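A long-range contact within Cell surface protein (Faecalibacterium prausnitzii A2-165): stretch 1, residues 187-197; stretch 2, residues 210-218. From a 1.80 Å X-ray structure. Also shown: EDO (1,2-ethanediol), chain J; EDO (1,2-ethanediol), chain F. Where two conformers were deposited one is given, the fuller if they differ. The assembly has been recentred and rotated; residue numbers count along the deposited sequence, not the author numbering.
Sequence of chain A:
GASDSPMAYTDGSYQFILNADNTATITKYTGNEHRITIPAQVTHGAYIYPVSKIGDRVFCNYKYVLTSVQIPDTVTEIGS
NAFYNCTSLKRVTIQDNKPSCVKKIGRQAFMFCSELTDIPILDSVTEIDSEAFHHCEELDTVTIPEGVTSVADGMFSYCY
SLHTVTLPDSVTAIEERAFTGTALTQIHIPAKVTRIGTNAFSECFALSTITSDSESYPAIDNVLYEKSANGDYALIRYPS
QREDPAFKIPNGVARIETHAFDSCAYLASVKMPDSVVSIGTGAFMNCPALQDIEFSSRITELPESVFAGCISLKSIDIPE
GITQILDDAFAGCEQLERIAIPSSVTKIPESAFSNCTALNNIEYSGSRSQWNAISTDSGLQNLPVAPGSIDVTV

Stretch 1 187-197: IHIPAKVTRIG
Stretch 2 (210-218) ITSDSESYP

Residues 210-212 run parallel to strand 187-189, their axes 15° apart and 4.5 Å at closest approach, in the register Ile187-Ile210, His188-Thr211 and Ile189-Ser212 (CA to CA 4.9, 4.8 and 4.4 Å); beyond the strands the chains stay paired, and the whole contact buries 697 Å². Ile210 (phi/psi -134/126; chi1 m, chi2 t) lies on the same sheet face as Ile187 (-131/134; m, t), two buried branched side chains suited to an apolar layer. Ile210 CA approaches Ile187 O at 3.5 Å as a CA-H...O contact. Thr211 (-127/156) clamps the strand through its backbone: Thr211 N donates to Ile187 O (2.9 Å, 169°) and Thr211 O accepts from Ile189 N (3.0 Å, 164°). On the exposed face shared with His188, its p rotamer brings Thr211 OG1 to 2.7 Å from His188 ND1, a hydrogen bond at the imidazole edge; His188 (-124/121) is t with chi2 73°. Water 1 joins Thr211 OG1 (2.8 Å) to Ile187 O (2.9 Å).

Ser212 (-156/143, chi1 t) shares the face of Ile189 (-91/116; m, m), and its small side chain turns back on its own stretch: Ser212 OG accepts from Ser214 N (3.0 Å) and donates to Tyr217 O (2.6 Å), bracing the loop. Asp213 (-109/1; chi1 m, chi2 -31°) closes the ladder, Asp213 N donating to Ile189 O (2.9 Å, 172°), while its carboxylate receives a weak bond from His188 NE2 to Asp213 OD2 (3.0 Å, 126°). Water 3 links Asp213 OD2 (3.0 Å) to Ala191 N (2.8 Å), at the second position of the type I turn Pro190-Val193, itself closed by Val193 N to Pro190 O (3.2 Å).

Ser214 (-86/128, chi1 t) is buried beside that turn; Ser214 OG donates to Val193 O (2.7 Å) and accepts from Tyr217 N (3.0 Å), so one hydroxyl ties turn to loop. Glu215 (-72/-27; m, m) keeps its side chain clear, but water 2 connects Glu215 N (2.9 Å) with Ala191 O (2.7 Å). At Ser216 (-78/-27, m), water 5 spans Ser216 OG (2.9 Å) and Thr194 O (2.6 Å).

Tyr217 (-131/70; chi1 m, chi2 -89°) has the largest area covered by the other stretch, 100 Å². Ile196 (-128/115; m, t) lies over one ring face, Ile196 CG1 3.6 Å from the Tyr217 ring centroid; Val193 CG1 packs 4.1 Å from Tyr217 CD2. The hydroxyl at the far end of the ring, Tyr217 OH, accepts from Ile196 N (3.0 Å, 154°). Pro218 (-74/154) points away and leaves the contact.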

# COMPACT_ATOMS: atom_id res chain seq x y z
N ILE A 187 13.09 -5.35 0.41
CA ILE A 187 11.98 -6.20 0.85
C ILE A 187 12.47 -7.63 1.05
O ILE A 187 13.16 -8.15 0.16
CB ILE A 187 10.82 -6.21 -0.21
CG1 ILE A 187 10.15 -4.86 -0.41
CG2 ILE A 187 9.76 -7.27 0.12
CD1 ILE A 187 9.35 -4.86 -1.74
N HIS A 188 12.10 -8.28 2.18
CA HIS A 188 12.34 -9.71 2.35
C HIS A 188 10.99 -10.35 2.64
O HIS A 188 10.31 -9.95 3.59
CB HIS A 188 13.38 -10.07 3.41
CG HIS A 188 13.51 -11.57 3.57
ND1 HIS A 188 14.13 -12.34 2.61
CD2 HIS A 188 12.99 -12.38 4.52
CE1 HIS A 188 14.03 -13.59 3.03
NE2 HIS A 188 13.36 -13.66 4.17
N ILE A 189 10.58 -11.29 1.78
CA ILE A 189 9.33 -12.03 1.95
C ILE A 189 9.63 -13.29 2.77
O ILE A 189 10.37 -14.15 2.28
CB ILE A 189 8.69 -12.38 0.57
CG1 ILE A 189 8.53 -11.12 -0.35
CG2 ILE A 189 7.37 -13.13 0.77
CD1 ILE A 189 7.67 -9.92 0.22
N PRO A 190 9.06 -13.44 3.99
CA PRO A 190 9.35 -14.66 4.78
C PRO A 190 8.73 -15.92 4.14
O PRO A 190 7.81 -15.83 3.32
CB PRO A 190 8.80 -14.35 6.17
CG PRO A 190 7.83 -13.25 5.98
CD PRO A 190 8.19 -12.50 4.73
N ALA A 191 9.27 -17.10 4.51
CA ALA A 191 8.91 -18.41 3.94
C ALA A 191 7.43 -18.77 3.94
O ALA A 191 6.97 -19.40 2.98
CB ALA A 191 9.68 -19.52 4.64
N LYS A 192 6.68 -18.37 4.97
CA LYS A 192 5.28 -18.78 5.08
C LYS A 192 4.29 -17.88 4.34
O LYS A 192 3.09 -18.14 4.40
CB LYS A 192 4.89 -18.88 6.56
CG LYS A 192 5.45 -20.17 7.18
CD LYS A 192 5.59 -20.12 8.70
CE LYS A 192 4.35 -19.66 9.44
NZ LYS A 192 3.80 -20.73 10.30
N VAL A 193 4.76 -16.86 3.62
CA VAL A 193 3.83 -16.00 2.90
C VAL A 193 3.17 -16.78 1.73
O VAL A 193 3.86 -17.28 0.83
CB VAL A 193 4.52 -14.70 2.41
CG1 VAL A 193 3.57 -13.91 1.48
CG2 VAL A 193 4.94 -13.83 3.61
N THR A 194 1.83 -16.87 1.75
CA THR A 194 1.09 -17.57 0.69
C THR A 194 0.13 -16.63 -0.03
O THR A 194 -0.53 -17.04 -1.00
CB THR A 194 0.33 -18.80 1.22
OG1 THR A 194 -0.58 -18.36 2.23
CG2 THR A 194 1.28 -19.91 1.72
N ARG A 195 0.06 -15.36 0.42
CA ARG A 195 -0.78 -14.35 -0.22
C ARG A 195 -0.13 -12.98 -0.12
O ARG A 195 0.27 -12.55 0.96
CB ARG A 195 -2.20 -14.31 0.38
CG ARG A 195 -3.07 -13.15 -0.16
CD ARG A 195 -4.54 -13.30 0.19
NE ARG A 195 -4.78 -13.10 1.62
CZ ARG A 195 -4.99 -14.08 2.49
NH1 ARG A 195 -5.02 -15.34 2.09
NH2 ARG A 195 -5.18 -13.80 3.78
N ILE A 196 -0.05 -12.30 -1.26
CA ILE A 196 0.37 -10.90 -1.31
C ILE A 196 -0.73 -10.20 -2.09
O ILE A 196 -0.94 -10.52 -3.26
CB ILE A 196 1.79 -10.63 -1.90
CG1 ILE A 196 2.89 -11.39 -1.11
CG2 ILE A 196 2.06 -9.11 -1.92
CD1 ILE A 196 4.37 -11.11 -1.54
N GLY A 197 -1.45 -9.30 -1.43
CA GLY A 197 -2.58 -8.62 -2.03
C GLY A 197 -2.18 -7.61 -3.08
O GLY A 197 -1.03 -7.16 -3.12
N ILE A 210 15.05 -7.16 -3.65
CA ILE A 210 13.95 -8.02 -3.23
C ILE A 210 14.51 -9.40 -2.98
O ILE A 210 15.17 -9.96 -3.86
CB ILE A 210 12.83 -8.07 -4.33
CG1 ILE A 210 12.28 -6.65 -4.67
CG2 ILE A 210 11.70 -9.04 -3.92
CD1 ILE A 210 11.38 -6.61 -5.89
N THR A 211 14.25 -9.95 -1.80
CA THR A 211 14.64 -11.32 -1.48
C THR A 211 13.41 -12.04 -0.97
O THR A 211 12.46 -11.39 -0.51
CB THR A 211 15.82 -11.41 -0.47
OG1 THR A 211 15.44 -10.79 0.77
CG2 THR A 211 17.12 -10.83 -1.02
N SER A 212 13.39 -13.37 -1.09
CA SER A 212 12.21 -14.11 -0.65
C SER A 212 12.56 -15.55 -0.32
O SER A 212 13.35 -16.17 -1.02
CB SER A 212 11.14 -14.09 -1.74
OG SER A 212 10.05 -14.93 -1.35
N ASP A 213 11.93 -16.09 0.73
CA ASP A 213 12.04 -17.50 1.11
C ASP A 213 10.73 -18.22 0.79
O ASP A 213 10.59 -19.40 1.10
CB ASP A 213 12.36 -17.63 2.62
CG ASP A 213 13.70 -17.09 3.03
OD1 ASP A 213 14.64 -17.13 2.22
OD2 ASP A 213 13.81 -16.60 4.15
N SER A 214 9.75 -17.51 0.22
CA SER A 214 8.43 -18.06 -0.08
C SER A 214 8.39 -18.75 -1.43
O SER A 214 8.75 -18.13 -2.44
CB SER A 214 7.38 -16.95 -0.06
OG SER A 214 6.16 -17.43 -0.58
N GLU A 215 7.90 -20.01 -1.47
CA GLU A 215 7.76 -20.74 -2.73
C GLU A 215 6.60 -20.15 -3.56
O GLU A 215 6.63 -20.22 -4.79
CB GLU A 215 7.55 -22.24 -2.49
CG GLU A 215 8.78 -22.94 -1.94
CD GLU A 215 9.86 -23.29 -2.95
OE1 GLU A 215 9.53 -23.77 -4.06
OE2 GLU A 215 11.06 -23.12 -2.61
N SER A 216 5.59 -19.53 -2.89
CA SER A 216 4.46 -18.91 -3.59
C SER A 216 4.82 -17.57 -4.17
O SER A 216 4.21 -17.13 -5.15
CB SER A 216 3.27 -18.71 -2.64
OG SER A 216 2.71 -19.95 -2.29
N TYR A 217 5.80 -16.88 -3.55
CA TYR A 217 6.19 -15.54 -4.01
C TYR A 217 7.69 -15.47 -4.14
O TYR A 217 8.36 -14.83 -3.34
CB TYR A 217 5.64 -14.44 -3.05
CG TYR A 217 4.13 -14.31 -3.17
CD1 TYR A 217 3.56 -13.45 -4.11
CD2 TYR A 217 3.28 -15.13 -2.43
CE1 TYR A 217 2.18 -13.35 -4.24
CE2 TYR A 217 1.91 -15.08 -2.60
CZ TYR A 217 1.35 -14.18 -3.49
OH TYR A 217 -0.01 -14.15 -3.63
N PRO A 218 8.25 -16.18 -5.14
CA PRO A 218 9.72 -16.19 -5.26
C PRO A 218 10.29 -14.89 -5.79
O PRO A 218 9.64 -14.14 -6.52
CB PRO A 218 9.97 -17.35 -6.25
CG PRO A 218 8.75 -17.35 -7.15
CD PRO A 218 7.60 -17.00 -6.19
C1 EDO J . 9.65 -5.55 3.68
O1 EDO J . 10.60 -6.53 4.07
C2 EDO J . 8.24 -6.11 3.90
O2 EDO J . 8.11 -7.32 3.16
C1 EDO F . 0.77 -7.48 -5.77
O1 EDO F . 0.33 -6.34 -6.57
C2 EDO F . -0.22 -8.67 -5.97
O2 EDO F . 0.30 -9.96 -5.60
O HOH W 1 15.88 -8.02 1.13
O HOH W 2 7.44 -21.32 1.11
O HOH W 3 11.54 -16.95 6.15
O HOH W 4 4.47 -20.50 -0.34
O HOH W 5 -0.09 -19.12 -2.56